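Local coordinates for arylamine n-acetyltransferase (Mycobacterium smegmatis, PDB 1W5R), which catalyses, in its natural form, transfer of an acetyl group to arylamines, and belongs to a family related to papain-like peptidases, at residues H35-L47 and F207-D219. The protein carries 1 engineered substitution. Residues are numbered along the deposited sequence; the frame is centred on the assembly and turned at random.
Sequences HNRSIPFENLDPL and FVTGLTVAVVTDD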
loop_
_atom_site.group_PDB
_atom_site.type_symbol
_atom_site.label_atom_id
_atom_site.label_comp_id
_atom_site.label_asym_id
_atom_site.label_seq_id
_atom_site.Cartn_x
_atom_site.Cartn_y
_atom_site.Cartn_z
ATOM N N HIS A 35 -12.739 20.123 -6.199
ATOM C CA HIS A 35 -13.304 19.144 -7.127
ATOM C C HIS A 35 -12.457 17.855 -7.137
ATOM O O HIS A 35 -12.997 16.742 -7.019
ATOM C CB HIS A 35 -13.419 19.775 -8.515
ATOM C CG HIS A 35 -14.168 18.947 -9.516
ATOM N ND1 HIS A 35 -15.321 19.399 -10.128
ATOM C CD2 HIS A 35 -13.919 17.719 -10.039
ATOM C CE1 HIS A 35 -15.750 18.484 -10.981
ATOM N NE2 HIS A 35 -14.919 17.456 -10.945
ATOM N N ASN A 36 -11.136 18.019 -7.214
ATOM C CA ASN A 36 -10.207 16.888 -7.232
ATOM C C ASN A 36 -10.458 15.921 -6.081
ATOM O O ASN A 36 -10.430 14.702 -6.270
ATOM C CB ASN A 36 -8.758 17.380 -7.075
ATOM C CG ASN A 36 -8.140 17.929 -8.364
ATOM O OD1 ASN A 36 -8.557 17.633 -9.505
ATOM N ND2 ASN A 36 -7.099 18.703 -8.183
ATOM N N ARG A 37 -10.652 16.462 -4.879
ATOM C CA ARG A 37 -10.762 15.606 -3.704
ATOM C C ARG A 37 -12.166 15.114 -3.414
ATOM O O ARG A 37 -12.339 14.223 -2.590
ATOM C CB ARG A 37 -10.191 16.278 -2.435
ATOM C CG ARG A 37 -11.027 17.438 -1.879
ATOM C CD ARG A 37 -10.427 18.008 -0.603
ATOM N NE ARG A 37 -9.164 18.712 -0.845
ATOM C CZ ARG A 37 -9.052 20.021 -1.079
ATOM N NH1 ARG A 37 -7.846 20.551 -1.263
ATOM N NH2 ARG A 37 -10.139 20.808 -1.140
ATOM N N SER A 38 -13.162 15.717 -4.068
ATOM C CA SER A 38 -14.570 15.476 -3.719
ATOM C C SER A 38 -15.385 14.615 -4.679
ATOM O O SER A 38 -16.294 13.898 -4.233
ATOM C CB SER A 38 -15.307 16.811 -3.561
ATOM O OG SER A 38 -14.719 17.632 -2.564
ATOM N N ILE A 39 -15.102 14.734 -5.976
ATOM C CA ILE A 39 -15.878 14.009 -6.988
ATOM C C ILE A 39 -14.906 13.053 -7.689
ATOM O O ILE A 39 -13.990 13.498 -8.379
ATOM C CB ILE A 39 -16.578 14.956 -8.013
ATOM C CG1 ILE A 39 -17.391 16.051 -7.296
ATOM C CG2 ILE A 39 -17.482 14.156 -8.958
ATOM C CD1 ILE A 39 -18.084 17.043 -8.263
ATOM N N PRO A 40 -15.088 11.744 -7.483
ATOM C CA PRO A 40 -14.135 10.818 -8.072
ATOM C C PRO A 40 -14.330 10.606 -9.574
ATOM O O PRO A 40 -15.425 10.810 -10.109
ATOM C CB PRO A 40 -14.412 9.525 -7.304
ATOM C CG PRO A 40 -15.898 9.583 -7.031
ATOM C CD PRO A 40 -16.143 11.045 -6.722
ATOM N N PHE A 41 -13.253 10.211 -10.243
ATOM C CA PHE A 41 -13.356 9.634 -11.577
ATOM C C PHE A 41 -13.951 8.231 -11.401
ATOM O O PHE A 41 -13.528 7.461 -10.534
ATOM C CB PHE A 41 -11.968 9.541 -12.219
ATOM C CG PHE A 41 -11.985 9.083 -13.639
ATOM C CD1 PHE A 41 -11.816 10.004 -14.676
ATOM C CD2 PHE A 41 -12.152 7.727 -13.953
ATOM C CE1 PHE A 41 -11.818 9.585 -16.016
ATOM C CE2 PHE A 41 -12.165 7.294 -15.290
ATOM C CZ PHE A 41 -12.002 8.234 -16.325
ATOM N N GLU A 42 -14.958 7.903 -12.202
ATOM C CA GLU A 42 -15.438 6.512 -12.266
ATOM C C GLU A 42 -16.129 6.271 -13.591
ATOM O O GLU A 42 -16.674 7.195 -14.209
ATOM C CB GLU A 42 -16.399 6.161 -11.130
ATOM C CG GLU A 42 -17.546 7.164 -11.002
ATOM C CD GLU A 42 -18.916 6.541 -11.065
ATOM O OE1 GLU A 42 -19.169 5.758 -12.008
ATOM O OE2 GLU A 42 -19.751 6.880 -10.208
ATOM N N ASN A 43 -16.111 5.014 -14.015
ATOM C CA ASN A 43 -16.803 4.613 -15.241
ATOM C C ASN A 43 -17.795 3.478 -14.981
ATOM O O ASN A 43 -17.942 2.600 -15.813
ATOM C CB ASN A 43 -15.796 4.160 -16.305
ATOM C CG ASN A 43 -15.158 2.836 -15.942
ATOM O OD1 ASN A 43 -14.877 2.594 -14.768
ATOM N ND2 ASN A 43 -14.945 1.967 -16.935
ATOM N N LEU A 44 -18.456 3.486 -13.831
ATOM C CA LEU A 44 -19.399 2.398 -13.544
ATOM C C LEU A 44 -20.534 2.322 -14.574
ATOM O O LEU A 44 -20.983 1.222 -14.906
ATOM C CB LEU A 44 -19.972 2.517 -12.141
ATOM C CG LEU A 44 -18.958 2.153 -11.053
ATOM C CD1 LEU A 44 -19.327 2.865 -9.755
ATOM C CD2 LEU A 44 -18.840 0.636 -10.858
ATOM N N ASP A 45 -20.982 3.468 -15.097
ATOM C CA ASP A 45 -22.064 3.426 -16.092
ATOM C C ASP A 45 -21.631 2.647 -17.349
ATOM O O ASP A 45 -22.244 1.633 -17.665
ATOM C CB ASP A 45 -22.590 4.827 -16.438
ATOM C CG ASP A 45 -23.587 5.354 -15.408
ATOM O OD1 ASP A 45 -23.849 4.677 -14.379
ATOM O OD2 ASP A 45 -24.117 6.471 -15.633
ATOM N N PRO A 46 -20.571 3.088 -18.064
ATOM C CA PRO A 46 -20.175 2.309 -19.261
ATOM C C PRO A 46 -19.808 0.866 -18.947
ATOM O O PRO A 46 -20.067 -0.018 -19.766
ATOM C CB PRO A 46 -18.950 3.044 -19.811
ATOM C CG PRO A 46 -18.851 4.315 -19.092
ATOM C CD PRO A 46 -19.786 4.333 -17.925
ATOM N N LEU A 47 -19.205 0.632 -17.780
ATOM C CA LEU A 47 -18.893 -0.747 -17.364
ATOM C C LEU A 47 -20.152 -1.626 -17.356
ATOM O O LEU A 47 -20.113 -2.802 -17.779
ATOM C CB LEU A 47 -18.213 -0.764 -15.983
ATOM C CG LEU A 47 -17.864 -2.159 -15.422
ATOM C CD1 LEU A 47 -16.808 -2.851 -16.265
ATOM C CD2 LEU A 47 -17.431 -2.057 -13.969
ATOM N N PHE A 207 -12.752 2.113 -21.216
ATOM C CA PHE A 207 -13.782 2.413 -20.212
ATOM C C PHE A 207 -15.045 1.567 -20.337
ATOM O O PHE A 207 -15.997 1.770 -19.589
ATOM C CB PHE A 207 -14.062 3.921 -20.155
ATOM C CG PHE A 207 -12.860 4.703 -19.776
ATOM C CD1 PHE A 207 -12.200 5.498 -20.712
ATOM C CD2 PHE A 207 -12.319 4.574 -18.493
ATOM C CE1 PHE A 207 -11.031 6.191 -20.367
ATOM C CE2 PHE A 207 -11.151 5.279 -18.129
ATOM C CZ PHE A 207 -10.508 6.075 -19.074
ATOM N N VAL A 208 -15.015 0.605 -21.269
ATOM C CA VAL A 208 -16.064 -0.416 -21.407
ATOM C C VAL A 208 -15.541 -1.781 -20.925
ATOM O O VAL A 208 -16.294 -2.562 -20.355
ATOM C CB VAL A 208 -16.615 -0.493 -22.855
ATOM C CG1 VAL A 208 -17.566 -1.691 -23.054
ATOM C CG2 VAL A 208 -17.360 0.793 -23.215
ATOM N N THR A 209 -14.244 -2.029 -21.101
ATOM C CA THR A 209 -13.685 -3.364 -20.826
ATOM C C THR A 209 -13.188 -3.586 -19.400
ATOM O O THR A 209 -12.767 -4.693 -19.044
ATOM C CB THR A 209 -12.527 -3.703 -21.791
ATOM O OG1 THR A 209 -11.485 -2.739 -21.646
ATOM C CG2 THR A 209 -13.005 -3.732 -23.248
ATOM N N GLY A 210 -13.184 -2.533 -18.600
ATOM C CA GLY A 210 -12.759 -2.661 -17.221
ATOM C C GLY A 210 -13.260 -1.508 -16.387
ATOM O O GLY A 210 -14.046 -0.683 -16.871
ATOM N N LEU A 211 -12.770 -1.454 -15.145
ATOM C CA LEU A 211 -13.222 -0.511 -14.133
ATOM C C LEU A 211 -12.085 0.425 -13.748
ATOM O O LEU A 211 -11.016 -0.045 -13.342
ATOM C CB LEU A 211 -13.645 -1.294 -12.884
ATOM C CG LEU A 211 -13.899 -0.480 -11.614
ATOM C CD1 LEU A 211 -15.218 0.251 -11.711
ATOM C CD2 LEU A 211 -13.884 -1.371 -10.373
ATOM N N THR A 212 -12.316 1.735 -13.858
ATOM C CA THR A 212 -11.347 2.733 -13.395
ATOM C C THR A 212 -12.048 3.682 -12.438
ATOM O O THR A 212 -13.092 4.255 -12.776
ATOM C CB THR A 212 -10.749 3.564 -14.540
ATOM O OG1 THR A 212 -10.008 2.712 -15.413
ATOM C CG2 THR A 212 -9.823 4.662 -13.999
ATOM N N VAL A 213 -11.482 3.828 -11.242
ATOM C CA VAL A 213 -11.991 4.758 -10.238
ATOM C C VAL A 213 -10.802 5.536 -9.691
ATOM O O VAL A 213 -9.744 4.959 -9.442
ATOM C CB VAL A 213 -12.747 4.011 -9.095
ATOM C CG1 VAL A 213 -13.377 5.002 -8.122
ATOM C CG2 VAL A 213 -13.825 3.103 -9.661
ATOM N N ALA A 214 -10.941 6.850 -9.524
ATOM C CA ALA A 214 -9.801 7.620 -9.033
ATOM C C ALA A 214 -10.230 8.831 -8.230
ATOM O O ALA A 214 -11.362 9.305 -8.355
ATOM C CB ALA A 214 -8.889 8.049 -10.194
ATOM N N VAL A 215 -9.326 9.324 -7.395
ATOM C CA VAL A 215 -9.567 10.573 -6.671
ATOM C C VAL A 215 -8.197 11.124 -6.299
ATOM O O VAL A 215 -7.223 10.369 -6.233
ATOM C CB VAL A 215 -10.475 10.369 -5.428
ATOM C CG1 VAL A 215 -9.723 9.660 -4.282
ATOM C CG2 VAL A 215 -11.092 11.697 -4.987
ATOM N N VAL A 216 -8.111 12.434 -6.079
ATOM C CA VAL A 216 -6.818 13.033 -5.752
ATOM C C VAL A 216 -6.968 13.953 -4.554
ATOM O O VAL A 216 -7.749 14.907 -4.593
ATOM C CB VAL A 216 -6.209 13.832 -6.939
ATOM C CG1 VAL A 216 -4.836 14.404 -6.563
ATOM C CG2 VAL A 216 -6.075 12.940 -8.169
ATOM N N THR A 217 -6.199 13.662 -3.502
ATOM C CA THR A 217 -6.203 14.471 -2.290
ATOM C C THR A 217 -4.947 15.339 -2.288
ATOM O O THR A 217 -4.083 15.199 -3.170
ATOM C CB THR A 217 -6.182 13.580 -1.035
ATOM O OG1 THR A 217 -4.939 12.872 -0.970
ATOM C CG2 THR A 217 -7.339 12.570 -1.061
ATOM N N ASP A 218 -4.827 16.217 -1.290
ATOM C CA ASP A 218 -3.620 17.043 -1.193
ATOM C C ASP A 218 -2.351 16.197 -1.142
ATOM O O ASP A 218 -1.310 16.623 -1.649
ATOM C CB ASP A 218 -3.647 17.945 0.050
ATOM C CG ASP A 218 -4.771 18.960 0.023
ATOM O OD1 ASP A 218 -5.533 19.031 -0.972
ATOM O OD2 ASP A 218 -4.883 19.716 1.014
ATOM N N ASP A 219 -2.447 15.013 -0.531
ATOM C CA ASP A 219 -1.272 14.168 -0.261
ATOM C C ASP A 219 -1.036 13.047 -1.251
ATOM O O ASP A 219 0.071 12.516 -1.325
ATOM C CB ASP A 219 -1.373 13.532 1.124
ATOM C CG ASP A 219 -1.315 14.546 2.240
ATOM O OD1 ASP A 219 -0.600 15.559 2.098
ATOM O OD2 ASP A 219 -1.977 14.309 3.274
HETATM O O HOH W 1 -7.376 16.570 0.385
HETATM O O HOH W 2 -18.977 -2.667 -20.419
#
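Phe41 and Ala214 face each other as an antiparallel hydrogen-bonded pair, Phe41 N giving to Ala214 O and Ala214 N to Phe41 O, each at 2.8 Å. The short strand 41-42 thereby becomes an outermost strand of a five-stranded antiparallel sheet. Before Pro40, in the last turn of helix 25-38, Asn36 O accepts from Val216 N, 3.2 Å away. At the opposite end Asn43, just before helix 44-47, extends the pairing with its side-chain amide. With chi1 at 71°, its CG sits between backbone N and carbonyl carbon; OD1 accepts from Thr212 N at 2.9 Å, and ND2 gives to Gly210 O at 2.8 Å and to Phe207 O at 2.9 Å. Both acceptors lie near the amide plane, so three bonds fix its rotation. The arrangement joins the N-terminal helical part of the N-acetyltransferase fold to this later sheet. Beside the amide, the Phe41 and Phe207 rings meet obliquely, planes 50° apart; both touch the engineered Gln73, which replaces the family's catalytic cysteine, so the contact borders the active site. Thr212 CG2 also packs against Phe41. Leu211 CD1 touches both Leu44 CD2 and Leu47 CD2. At the exposed end Arg37 NH1 meets the syn lone pair of Asp218 OD1 almost straight, at 2.8 Å, while a water links Arg37 NE to Asp218 N; Arg153 shares this carboxylate oxygen.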